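Local coordinates for 361aa long hypothetical D-aminopeptidase (Pyrococcus horikoshii, PDB 2DRH), which probably acts as an aminopeptidase of the peptidase S58 (DmpA) family, although its own substrate is not established, at residues 243-248 against 282-287; 55-60 against 90-95; 98-103 against 140-145; 46-51 against 146-151. All coordinates share one frame; numbering follows the deposited sequence.

Interaction 1 of 4, residues 243-248 against 282-287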
loop_
_atom_site.group_PDB
_atom_site.type_symbol
_atom_site.label_atom_id
_atom_site.label_comp_id
_atom_site.label_asym_id
_atom_site.label_seq_id
_atom_site.Cartn_x
_atom_site.Cartn_y
_atom_site.Cartn_z
ATOM N N ILE A 243 -12.739 8.704 -13.376
ATOM C CA ILE A 243 -13.834 8.182 -12.567
ATOM C C ILE A 243 -14.480 7.036 -13.323
ATOM O O ILE A 243 -14.997 7.215 -14.428
ATOM C CB ILE A 243 -14.894 9.268 -12.282
ATOM C CG1 ILE A 243 -14.238 10.471 -11.599
ATOM C CG2 ILE A 243 -16.007 8.701 -11.397
ATOM C CD1 ILE A 243 -13.591 10.146 -10.267
ATOM N N ILE A 244 -14.441 5.855 -12.726
ATOM C CA ILE A 244 -15.011 4.677 -13.355
ATOM C C ILE A 244 -16.271 4.220 -12.631
ATOM O O ILE A 244 -16.318 4.173 -11.396
ATOM C CB ILE A 244 -14.017 3.499 -13.357
ATOM C CG1 ILE A 244 -12.626 3.974 -13.793
ATOM C CG2 ILE A 244 -14.532 2.394 -14.274
ATOM C CD1 ILE A 244 -12.590 4.633 -15.142
ATOM N N ALA A 245 -17.292 3.888 -13.411
ATOM C CA ALA A 245 -18.551 3.400 -12.855
ATOM C C ALA A 245 -18.938 2.127 -13.597
ATOM O O ALA A 245 -18.663 1.988 -14.791
ATOM C CB ALA A 245 -19.646 4.451 -13.010
ATOM N N THR A 246 -19.570 1.199 -12.883
ATOM C CA THR A 246 -20.018 -0.055 -13.477
ATOM C C THR A 246 -21.202 -0.612 -12.706
ATOM O O THR A 246 -21.377 -0.316 -11.523
ATOM C CB THR A 246 -18.905 -1.131 -13.486
ATOM O OG1 THR A 246 -19.399 -2.323 -14.115
ATOM C CG2 THR A 246 -18.465 -1.472 -12.064
ATOM N N ASP A 247 -22.020 -1.409 -13.383
ATOM C CA ASP A 247 -23.175 -2.019 -12.743
ATOM C C ASP A 247 -22.863 -3.485 -12.432
ATOM O O ASP A 247 -23.738 -4.258 -12.048
ATOM C CB ASP A 247 -24.410 -1.890 -13.644
ATOM C CG ASP A 247 -24.252 -2.602 -14.984
ATOM O OD1 ASP A 247 -23.108 -2.841 -15.420
ATOM O OD2 ASP A 247 -25.290 -2.907 -15.614
ATOM N N ALA A 248 -21.599 -3.860 -12.599
ATOM C CA ALA A 248 -21.172 -5.221 -12.319
ATOM C C ALA A 248 -20.917 -5.365 -10.819
ATOM O O ALA A 248 -20.316 -4.488 -10.200
ATOM C CB ALA A 248 -19.898 -5.545 -13.103
ATOM N N VAL A 282 -10.722 6.496 -9.681
ATOM C CA VAL A 282 -11.662 6.083 -8.652
ATOM C C VAL A 282 -12.757 5.237 -9.308
ATOM O O VAL A 282 -13.418 5.678 -10.243
ATOM C CB VAL A 282 -12.292 7.303 -7.950
ATOM C CG1 VAL A 282 -13.375 6.847 -6.990
ATOM C CG2 VAL A 282 -11.212 8.081 -7.186
ATOM N N ALA A 283 -12.935 4.014 -8.820
ATOM C CA ALA A 283 -13.940 3.118 -9.377
ATOM C C ALA A 283 -14.975 2.709 -8.344
ATOM O O ALA A 283 -14.651 2.490 -7.176
ATOM C CB ALA A 283 -13.267 1.884 -9.944
ATOM N N PHE A 284 -16.228 2.611 -8.780
ATOM C CA PHE A 284 -17.311 2.213 -7.892
ATOM C C PHE A 284 -18.374 1.430 -8.648
ATOM O O PHE A 284 -18.511 1.564 -9.867
ATOM C CB PHE A 284 -17.937 3.443 -7.222
ATOM C CG PHE A 284 -18.706 4.348 -8.160
ATOM C CD1 PHE A 284 -20.031 4.065 -8.506
ATOM C CD2 PHE A 284 -18.117 5.503 -8.675
ATOM C CE1 PHE A 284 -20.755 4.922 -9.346
ATOM C CE2 PHE A 284 -18.827 6.362 -9.510
ATOM C CZ PHE A 284 -20.153 6.072 -9.847
ATOM N N SER A 285 -19.111 0.600 -7.922
ATOM C CA SER A 285 -20.169 -0.203 -8.514
ATOM C C SER A 285 -21.513 0.215 -7.936
ATOM O O SER A 285 -21.604 0.613 -6.781
ATOM C CB SER A 285 -19.924 -1.690 -8.239
ATOM O OG SER A 285 -21.029 -2.480 -8.653
ATOM N N THR A 286 -22.555 0.134 -8.750
ATOM C CA THR A 286 -23.899 0.496 -8.314
ATOM C C THR A 286 -24.662 -0.771 -7.954
ATOM O O THR A 286 -25.805 -0.713 -7.514
ATOM C CB THR A 286 -24.675 1.196 -9.439
ATOM O OG1 THR A 286 -24.715 0.335 -10.587
ATOM C CG2 THR A 286 -24.006 2.506 -9.826
ATOM N N ALA A 287 -24.017 -1.917 -8.140
ATOM C CA ALA A 287 -24.642 -3.209 -7.875
ATOM C C ALA A 287 -24.948 -3.523 -6.409
ATOM O O ALA A 287 -25.949 -4.190 -6.114
ATOM C CB ALA A 287 -23.790 -4.317 -8.478
#
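The ring of Phe284 is the main bump here, and the small side chain of Ala245 makes the hollow that takes it. CG of Phe284 lies between its backbone N and carbonyl carbon, the crowded position (chi1 69°), so the ring leans across the neighbouring strand and one face lies over CA of Ala245. The Ala245 methyl CB reaches Phe284 CZ at 3.6 Å, while Ile243 CG2 comes to the ring edge, 4.1 Å from Phe284 CE2. Val67 and Ala69 of strand 65-73 and Pro57 also pack on Phe284. On the other face of the sheet Ile244 CB rests 3.8 Å from Ala283 CB, while the end of its side chain leads away from the neighbouring strand.

Strands 243-246 and 282-285 run parallel at 16°, the two strands of a beta-alpha-beta unit whose helix is 252-268. Ile244 N gives Val282 O a nearly straight bond (2.7 Å, 175°), and Ile244 O then accepts from Phe284 N. At the C-terminal end of the strand pair, Ser285 OG donates to Ala248 O at 2.6 Å, from above the carbonyl plane, and accepts from Ala287 N at 3.1 Å, forming an ST turn. An alanine at Ser285 would probably loosen this corner, since both bonds of OG would go. A second ST turn sits on the neighbouring strand, with Ala248 N bonded to OG1 of Thr246, which also bonds Thr200 O.

Interaction 2 of 4, residues 55-60 against 90-95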
loop_
_atom_site.group_PDB
_atom_site.type_symbol
_atom_site.label_atom_id
_atom_site.label_comp_id
_atom_site.label_asym_id
_atom_site.label_seq_id
_atom_site.Cartn_x
_atom_site.Cartn_y
_atom_site.Cartn_z
ATOM N N ILE A 55 -20.405 14.178 -9.638
ATOM C CA ILE A 55 -20.795 12.861 -10.125
ATOM C C ILE A 55 -21.521 12.153 -8.986
ATOM O O ILE A 55 -20.962 11.963 -7.901
ATOM C CB ILE A 55 -19.574 11.985 -10.558
ATOM C CG1 ILE A 55 -18.766 12.683 -11.658
ATOM C CG2 ILE A 55 -20.062 10.639 -11.085
ATOM C CD1 ILE A 55 -17.592 13.504 -11.142
ATOM N N LEU A 56 -22.774 11.783 -9.239
ATOM C CA LEU A 56 -23.593 11.090 -8.250
ATOM C C LEU A 56 -23.624 9.609 -8.597
ATOM O O LEU A 56 -23.960 9.240 -9.723
ATOM C CB LEU A 56 -25.023 11.640 -8.260
ATOM C CG LEU A 56 -25.278 13.064 -7.760
ATOM C CD1 LEU A 56 -24.333 14.052 -8.424
ATOM C CD2 LEU A 56 -26.732 13.433 -8.043
ATOM N N PRO A 57 -23.244 8.743 -7.645
ATOM C CA PRO A 57 -23.240 7.294 -7.872
ATOM C C PRO A 57 -24.627 6.793 -8.286
ATOM O O PRO A 57 -24.749 5.935 -9.162
ATOM C CB PRO A 57 -22.794 6.740 -6.525
ATOM C CG PRO A 57 -21.844 7.801 -6.047
ATOM C CD PRO A 57 -22.594 9.073 -6.366
ATOM N N HIS A 58 -25.660 7.325 -7.634
ATOM C CA HIS A 58 -27.045 6.983 -7.943
ATOM C C HIS A 58 -27.932 8.190 -7.642
ATOM O O HIS A 58 -27.422 9.287 -7.401
ATOM C CB HIS A 58 -27.512 5.727 -7.179
ATOM C CG HIS A 58 -27.437 5.841 -5.688
ATOM N ND1 HIS A 58 -28.291 6.638 -4.956
ATOM C CD2 HIS A 58 -26.618 5.243 -4.792
ATOM C CE1 HIS A 58 -28.001 6.526 -3.673
ATOM N NE2 HIS A 58 -26.989 5.686 -3.545
ATOM N N GLU A 59 -29.247 7.998 -7.644
ATOM C CA GLU A 59 -30.173 9.113 -7.437
ATOM C C GLU A 59 -30.751 9.343 -6.030
ATOM O O GLU A 59 -31.460 10.326 -5.801
ATOM C CB GLU A 59 -31.312 8.988 -8.455
ATOM C CG GLU A 59 -30.815 8.940 -9.897
ATOM C CD GLU A 59 -31.835 8.350 -10.860
ATOM O OE1 GLU A 59 -32.168 7.148 -10.724
ATOM O OE2 GLU A 59 -32.302 9.090 -11.752
ATOM N N GLY A 60 -30.448 8.456 -5.089
ATOM C CA GLY A 60 -30.958 8.624 -3.741
ATOM C C GLY A 60 -29.945 9.270 -2.811
ATOM O O GLY A 60 -29.103 10.060 -3.251
ATOM N N GLY A 90 -14.045 0.714 1.964
ATOM C CA GLY A 90 -14.423 0.225 0.653
ATOM C C GLY A 90 -15.674 0.874 0.099
ATOM O O GLY A 90 -16.323 0.322 -0.792
ATOM N N THR A 91 -16.018 2.056 0.595
ATOM C CA THR A 91 -17.238 2.708 0.127
ATOM C C THR A 91 -17.138 4.195 -0.184
ATOM O O THR A 91 -16.169 4.862 0.194
ATOM C CB THR A 91 -18.356 2.531 1.160
ATOM O OG1 THR A 91 -17.885 2.981 2.437
ATOM C CG2 THR A 91 -18.768 1.055 1.270
ATOM N N ILE A 92 -18.151 4.691 -0.895
ATOM C CA ILE A 92 -18.283 6.105 -1.247
ATOM C C ILE A 92 -19.648 6.496 -0.687
ATOM O O ILE A 92 -20.644 5.813 -0.946
ATOM C CB ILE A 92 -18.242 6.325 -2.775
ATOM C CG1 ILE A 92 -16.790 6.246 -3.267
ATOM C CG2 ILE A 92 -18.848 7.676 -3.129
ATOM C CD1 ILE A 92 -16.619 6.511 -4.746
ATOM N N GLU A 93 -19.692 7.582 0.086
ATOM C CA GLU A 93 -20.929 8.005 0.740
ATOM C C GLU A 93 -21.325 9.442 0.474
ATOM O O GLU A 93 -22.107 10.031 1.227
ATOM C CB GLU A 93 -20.800 7.800 2.252
ATOM C CG GLU A 93 -19.538 8.415 2.849
ATOM C CD GLU A 93 -19.421 8.197 4.349
ATOM O OE1 GLU A 93 -19.663 7.057 4.815
ATOM O OE2 GLU A 93 -19.070 9.163 5.059
ATOM N N THR A 94 -20.785 10.001 -0.600
ATOM C CA THR A 94 -21.069 11.371 -0.955
ATOM C C THR A 94 -20.943 11.507 -2.451
ATOM O O THR A 94 -20.348 10.651 -3.108
ATOM C CB THR A 94 -20.031 12.338 -0.333
ATOM O OG1 THR A 94 -18.754 12.123 -0.957
ATOM C CG2 THR A 94 -19.902 12.105 1.184
ATOM N N PRO A 95 -21.540 12.560 -3.024
ATOM C CA PRO A 95 -21.379 12.685 -4.470
ATOM C C PRO A 95 -19.894 13.002 -4.683
ATOM O O PRO A 95 -19.221 13.483 -3.766
ATOM C CB PRO A 95 -22.304 13.851 -4.835
ATOM C CG PRO A 95 -22.449 14.615 -3.574
ATOM C CD PRO A 95 -22.505 13.544 -2.508
#
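ND1 of His58 is gripped by one hydrogen bond from within these two segments: Gly60 N donates to it at 2.8 Å, with an N-H...N angle of 149°, and lies in the plane of the imidazole. At the far end of the ring NE2 bonds the carbonyl O of Glu65, so the ring is held at both nitrogens. Since ND1 accepts an N-H and NE2 faces a carbonyl, which can only accept, the pairing is consistent with a neutral ring protonated on NE2.

The contact lies between two sheets of the fold: strand 48-56 of the four-stranded sheet ends at Leu56, whereas strand 91-92 pairs with strand 65-73 of the larger one. Ile55 still shares a backbone bond with Ile96, but neither Pro57 nor Pro95 has an N-H to give, and no hydrogen bond joins 55-60 to 90-95. What remains is apolar and oblique. Leu56 and Pro95 have their CA atoms 4.7 Å apart; the branch CD1 of Leu56 touches CB of Pro95 at 4.1 Å, and helix 104-118 packs on Pro95 through Leu111. Ile55 O stands 3.5 Å from Pro95 CA.

Further along, the pyrrolidine of Pro57 faces Ile92. CB of Ile92 points toward 55-60, and its methyl CG2, anti to the backbone N, crosses Pro57 CG obliquely at 4.2 Å. CD of the same proline ring lies 4.3 Å from Thr94 O.

Interaction 3 of 4, residues 98-103 against 140-145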
loop_
_atom_site.group_PDB
_atom_site.type_symbol
_atom_site.label_atom_id
_atom_site.label_comp_id
_atom_site.label_asym_id
_atom_site.label_seq_id
_atom_site.Cartn_x
_atom_site.Cartn_y
_atom_site.Cartn_z
ATOM N N LEU A 98 -15.258 17.381 -8.395
ATOM C CA LEU A 98 -14.012 17.694 -9.063
ATOM C C LEU A 98 -13.950 19.208 -9.199
ATOM O O LEU A 98 -14.972 19.855 -9.439
ATOM C CB LEU A 98 -13.972 17.043 -10.448
ATOM C CG LEU A 98 -14.342 15.552 -10.499
ATOM C CD1 LEU A 98 -14.129 15.019 -11.910
ATOM C CD2 LEU A 98 -13.503 14.775 -9.512
ATOM N N THR A 99 -12.758 19.767 -9.020
ATOM C CA THR A 99 -12.557 21.203 -9.152
ATOM C C THR A 99 -11.063 21.496 -9.277
ATOM O O THR A 99 -10.277 20.586 -9.520
ATOM C CB THR A 99 -13.150 21.972 -7.960
ATOM O OG1 THR A 99 -13.118 23.373 -8.251
ATOM C CG2 THR A 99 -12.372 21.687 -6.670
ATOM N N ASN A 100 -10.659 22.755 -9.138
ATOM C CA ASN A 100 -9.239 23.060 -9.268
ATOM C C ASN A 100 -8.502 22.804 -7.957
ATOM O O ASN A 100 -9.100 22.791 -6.875
ATOM C CB ASN A 100 -9.023 24.505 -9.749
ATOM C CG ASN A 100 -9.382 25.538 -8.702
ATOM O OD1 ASN A 100 -8.690 25.687 -7.693
ATOM N ND2 ASN A 100 -10.471 26.264 -8.937
ATOM N N THR A 101 -7.196 22.602 -8.063
ATOM C CA THR A 101 -6.366 22.306 -6.901
ATOM C C THR A 101 -6.597 23.168 -5.666
ATOM O O THR A 101 -6.782 22.640 -4.569
ATOM C CB THR A 101 -4.870 22.388 -7.253
ATOM O OG1 THR A 101 -4.633 21.668 -8.466
ATOM C CG2 THR A 101 -4.017 21.768 -6.128
ATOM N N LEU A 102 -6.588 24.487 -5.835
ATOM C CA LEU A 102 -6.755 25.385 -4.700
ATOM C C LEU A 102 -8.180 25.594 -4.210
ATOM O O LEU A 102 -8.388 26.276 -3.209
ATOM C CB LEU A 102 -6.106 26.736 -5.007
ATOM C CG LEU A 102 -4.616 26.897 -4.663
ATOM C CD1 LEU A 102 -3.845 25.646 -4.995
ATOM C CD2 LEU A 102 -4.057 28.091 -5.418
ATOM N N SER A 103 -9.160 25.011 -4.896
ATOM C CA SER A 103 -10.561 25.143 -4.474
ATOM C C SER A 103 -11.065 23.920 -3.702
ATOM O O SER A 103 -12.248 23.854 -3.349
ATOM C CB SER A 103 -11.478 25.359 -5.684
ATOM O OG SER A 103 -11.272 26.620 -6.298
ATOM N N TYR A 140 -2.644 27.489 -15.778
ATOM C CA TYR A 140 -2.217 28.028 -17.070
ATOM C C TYR A 140 -3.241 28.995 -17.656
ATOM O O TYR A 140 -2.878 30.013 -18.244
ATOM C CB TYR A 140 -1.947 26.906 -18.075
ATOM C CG TYR A 140 -1.255 27.397 -19.328
ATOM C CD1 TYR A 140 0.078 27.824 -19.293
ATOM C CD2 TYR A 140 -1.938 27.473 -20.540
ATOM C CE1 TYR A 140 0.709 28.317 -20.438
ATOM C CE2 TYR A 140 -1.319 27.962 -21.689
ATOM C CZ TYR A 140 0.006 28.383 -21.631
ATOM O OH TYR A 140 0.615 28.858 -22.771
ATOM N N LEU A 141 -4.523 28.685 -17.491
ATOM C CA LEU A 141 -5.576 29.546 -18.015
ATOM C C LEU A 141 -6.382 30.231 -16.913
ATOM O O LEU A 141 -7.029 31.247 -17.150
ATOM C CB LEU A 141 -6.530 28.727 -18.897
ATOM C CG LEU A 141 -5.971 28.125 -20.195
ATOM C CD1 LEU A 141 -7.024 27.233 -20.845
ATOM C CD2 LEU A 141 -5.563 29.240 -21.144
ATOM N N ASN A 142 -6.332 29.689 -15.704
ATOM C CA ASN A 142 -7.125 30.252 -14.617
ATOM C C ASN A 142 -6.377 30.939 -13.485
ATOM O O ASN A 142 -5.254 30.570 -13.147
ATOM C CB ASN A 142 -8.019 29.153 -14.027
ATOM C CG ASN A 142 -8.858 29.640 -12.862
ATOM O OD1 ASN A 142 -9.579 30.631 -12.973
ATOM N ND2 ASN A 142 -8.772 28.940 -11.736
ATOM N N ASP A 143 -7.021 31.955 -12.913
ATOM C CA ASP A 143 -6.473 32.672 -11.774
ATOM C C ASP A 143 -6.782 31.758 -10.597
ATOM O O ASP A 143 -7.726 31.988 -9.837
ATOM C CB ASP A 143 -7.172 34.027 -11.583
ATOM C CG ASP A 143 -6.884 34.645 -10.219
ATOM O OD1 ASP A 143 -5.706 34.626 -9.797
ATOM O OD2 ASP A 143 -7.828 35.150 -9.567
ATOM N N ILE A 144 -5.987 30.707 -10.461
ATOM C CA ILE A 144 -6.190 29.735 -9.397
ATOM C C ILE A 144 -5.985 30.302 -7.987
ATOM O O ILE A 144 -6.666 29.898 -7.052
ATOM C CB ILE A 144 -5.280 28.508 -9.625
ATOM C CG1 ILE A 144 -5.808 27.317 -8.823
ATOM C CG2 ILE A 144 -3.834 28.841 -9.254
ATOM C CD1 ILE A 144 -5.224 25.994 -9.270
ATOM N N ARG A 145 -5.056 31.241 -7.832
ATOM C CA ARG A 145 -4.813 31.841 -6.526
ATOM C C ARG A 145 -6.068 32.555 -6.012
ATOM O O ARG A 145 -6.251 32.703 -4.808
ATOM C CB ARG A 145 -3.661 32.852 -6.599
ATOM C CG ARG A 145 -2.279 32.252 -6.854
ATOM C CD ARG A 145 -1.226 33.360 -7.016
ATOM N NE ARG A 145 -1.125 34.193 -5.822
ATOM C CZ ARG A 145 -0.423 33.870 -4.738
ATOM N NH1 ARG A 145 0.257 32.732 -4.694
ATOM N NH2 ARG A 145 -0.420 34.677 -3.687
HETATM O O HOH W 1 -8.930 28.362 -7.378
#
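The end of strand 96-100, in the four-stranded sheet, and the turn that leads on to helix 104-118 meet here the loop joining strand 132-136 to helix 151-160, close to the second subunit. Ile144 carries the contact. Its chain is extended, CG1 anti to the backbone N (chi1 -161°), so that CG1 and CD1 slide past Asn100 in the opposite direction. CG1 lies 3.5 Å from Asn100 OD1 and 3.9 Å from Leu102 CB. The tip, CD1, reaches Thr101 CB at 4.1 Å, and the CG2 branch meets Leu102 CD2 at 3.9 Å.

No hydrogen bond crosses directly. A water spans the segments instead, donating to Asn100 OD1 at 2.7 Å and to Ile144 O at 2.8 Å. Asn100 also uses its amide nitrogen, ND2, to bond Thr50 OG1 on the adjacent strand. In the turn itself Ser103 N donates to Asn100 O at 3.0 Å.

Arg145, whose CB points away from 98-103, donates through NH1 and NH2 to the carbonyl oxygens of Leu116, Asn119 and Ile122 of the second subunit. The water spends both of its protons on the two acceptors, which with the Thr50 bond would probably help to set the orientation of the Asn100 amide, and three carbonyls around one guanidinium are likely to favour its charged form.

Interaction 4 of 4, residues 46-51 against 146-151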
loop_
_atom_site.group_PDB
_atom_site.type_symbol
_atom_site.label_atom_id
_atom_site.label_comp_id
_atom_site.label_asym_id
_atom_site.label_seq_id
_atom_site.Cartn_x
_atom_site.Cartn_y
_atom_site.Cartn_z
ATOM N N GLY A 46 -8.862 37.708 -11.629
ATOM C CA GLY A 46 -9.076 36.965 -12.857
ATOM C C GLY A 46 -7.930 37.140 -13.832
ATOM O O GLY A 46 -6.893 37.684 -13.457
ATOM N N PRO A 47 -8.075 36.696 -15.093
ATOM C CA PRO A 47 -9.238 36.034 -15.702
ATOM C C PRO A 47 -9.617 34.724 -15.011
ATOM O O PRO A 47 -8.756 34.019 -14.488
ATOM C CB PRO A 47 -8.785 35.802 -17.141
ATOM C CG PRO A 47 -7.832 36.936 -17.382
ATOM C CD PRO A 47 -7.036 36.953 -16.106
ATOM N N VAL A 48 -10.907 34.402 -15.015
ATOM C CA VAL A 48 -11.381 33.180 -14.381
ATOM C C VAL A 48 -11.851 32.155 -15.404
ATOM O O VAL A 48 -12.730 32.426 -16.223
ATOM C CB VAL A 48 -12.531 33.466 -13.392
ATOM C CG1 VAL A 48 -13.635 34.205 -14.092
ATOM C CG2 VAL A 48 -13.066 32.159 -12.815
ATOM N N ARG A 49 -11.253 30.970 -15.337
ATOM C CA ARG A 49 -11.574 29.870 -16.237
ATOM C C ARG A 49 -11.505 28.594 -15.403
ATOM O O ARG A 49 -10.556 27.824 -15.505
ATOM C CB ARG A 49 -10.549 29.811 -17.374
ATOM C CG ARG A 49 -10.390 31.105 -18.184
ATOM C CD ARG A 49 -11.504 31.306 -19.210
ATOM N NE ARG A 49 -11.220 32.416 -20.128
ATOM C CZ ARG A 49 -11.351 33.706 -19.821
ATOM N NH1 ARG A 49 -11.769 34.072 -18.614
ATOM N NH2 ARG A 49 -11.054 34.636 -20.722
ATOM N N THR A 50 -12.509 28.385 -14.559
ATOM C CA THR A 50 -12.531 27.214 -13.699
ATOM C C THR A 50 -13.968 26.720 -13.529
ATOM O O THR A 50 -14.856 27.117 -14.281
ATOM C CB THR A 50 -11.891 27.545 -12.318
ATOM O OG1 THR A 50 -11.712 26.340 -11.570
ATOM C CG2 THR A 50 -12.767 28.497 -11.524
ATOM N N GLY A 51 -14.202 25.849 -12.554
ATOM C CA GLY A 51 -15.549 25.344 -12.356
ATOM C C GLY A 51 -15.620 24.150 -11.433
ATOM O O GLY A 51 -14.644 23.808 -10.767
ATOM N N GLY A 146 -6.928 32.993 -6.927
ATOM C CA GLY A 146 -8.139 33.701 -6.536
ATOM C C GLY A 146 -9.293 32.887 -5.966
ATOM O O GLY A 146 -10.237 33.465 -5.429
ATOM N N ARG A 147 -9.239 31.563 -6.081
ATOM C CA ARG A 147 -10.300 30.705 -5.544
ATOM C C ARG A 147 -11.673 31.254 -5.908
ATOM O O ARG A 147 -12.429 31.708 -5.049
ATOM C CB ARG A 147 -10.167 30.581 -4.023
ATOM C CG ARG A 147 -8.925 29.805 -3.592
ATOM C CD ARG A 147 -8.181 30.501 -2.458
ATOM N NE ARG A 147 -8.409 29.857 -1.173
ATOM C CZ ARG A 147 -7.908 30.287 -0.021
ATOM N NH1 ARG A 147 -7.146 31.377 0.021
ATOM N NH2 ARG A 147 -8.161 29.616 1.090
ATOM N N HIS A 148 -11.999 31.199 -7.192
ATOM C CA HIS A 148 -13.267 31.730 -7.672
ATOM C C HIS A 148 -14.444 30.780 -7.486
ATOM O O HIS A 148 -15.601 31.197 -7.535
ATOM C CB HIS A 148 -13.098 32.155 -9.133
ATOM C CG HIS A 148 -12.023 33.178 -9.315
ATOM N ND1 HIS A 148 -12.113 34.449 -8.786
ATOM C CD2 HIS A 148 -10.793 33.091 -9.874
ATOM C CE1 HIS A 148 -10.984 35.097 -9.007
ATOM N NE2 HIS A 148 -10.166 34.295 -9.663
ATOM N N VAL A 149 -14.151 29.505 -7.259
ATOM C CA VAL A 149 -15.209 28.535 -7.021
ATOM C C VAL A 149 -15.855 28.905 -5.693
ATOM O O VAL A 149 -15.155 29.161 -4.714
ATOM C CB VAL A 149 -14.657 27.107 -6.884
ATOM C CG1 VAL A 149 -15.742 26.190 -6.346
ATOM C CG2 VAL A 149 -14.150 26.611 -8.226
ATOM N N LYS A 150 -17.183 28.942 -5.658
ATOM C CA LYS A 150 -17.886 29.264 -4.424
ATOM C C LYS A 150 -18.610 28.025 -3.916
ATOM O O LYS A 150 -18.993 27.154 -4.701
ATOM C CB LYS A 150 -18.892 30.397 -4.644
ATOM C CG LYS A 150 -18.266 31.719 -5.061
ATOM C CD LYS A 150 -19.283 32.857 -5.026
ATOM C CE LYS A 150 -19.506 33.379 -3.603
ATOM N NZ LYS A 150 -19.896 32.315 -2.623
ATOM N N ARG A 151 -18.792 27.950 -2.603
ATOM C CA ARG A 151 -19.468 26.816 -2.009
ATOM C C ARG A 151 -20.822 26.529 -2.659
ATOM O O ARG A 151 -21.159 25.369 -2.879
ATOM C CB ARG A 151 -19.624 27.027 -0.497
ATOM C CG ARG A 151 -20.315 28.313 -0.077
ATOM C CD ARG A 151 -20.033 28.602 1.392
ATOM N NE ARG A 151 -20.384 27.472 2.249
ATOM C CZ ARG A 151 -19.875 27.268 3.460
ATOM N NH1 ARG A 151 -18.983 28.121 3.962
ATOM N NH2 ARG A 151 -20.254 26.212 4.171
#
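This is a van der Waals contact, without hydrogen bonds between its segments, in which the loop ahead of helix 151-160 lies over the start of strand 48-56 in the four-stranded sheet. His148 does most of the touching. CB points toward the strand, and with CG anti to the carbonyl carbon (chi1 -58°) the imidazole turns one face to it, lying between two neighbours: Val48 CB on one face, 3.9 Å from His148 CD2, and the carbonyl carbon of Gly146 over the other. The branch CG2 of Val48 packs nearer the root of the side chain, 3.7 Å from His148 CB. A side chain on Gly146 would run into NE2, so the tight turn suits a glycine.

The polar end of the ring is tied within its own loop, NE2 bonding Asp143 OD2 at 2.5 Å. An alanine at His148 would take the ring from one side of Val48 and would probably loosen the tie between Asp143 and this turn. Next along, Val149 meets Thr50 at about a right angle, its CG2 4.0 Å from Thr50 CG2, while Thr50 OG1 bonds Asp138. The same CG2 of Val149 lies 3.8 Å from Gly51 O, a carbonyl bonded to Thr99 OG1.

In the fold
All four contacts are mainly buried, yet they differ in place. Interactions 1 and 2 lie nearest the centre of the chain, about 13 and 14 Å between centres. Interaction 1 is the one built on strand-to-strand backbone bonds; interaction 2, about 10 Å from it between centres, is apolar and joins the larger sheet to the four-stranded one, and the two touch where Val282 CG1 lies 4.0 Å from Ile92 CD1. Interactions 2 and 4 use opposite ends of strand 48-56. Interactions 3 and 4, centres about 7 Å apart, share the loop after strand 132-136 and lie further out, where arginines reach the second subunit. Their apolar contacts are surrounded by polar side-chain ties between the loop and the sheet.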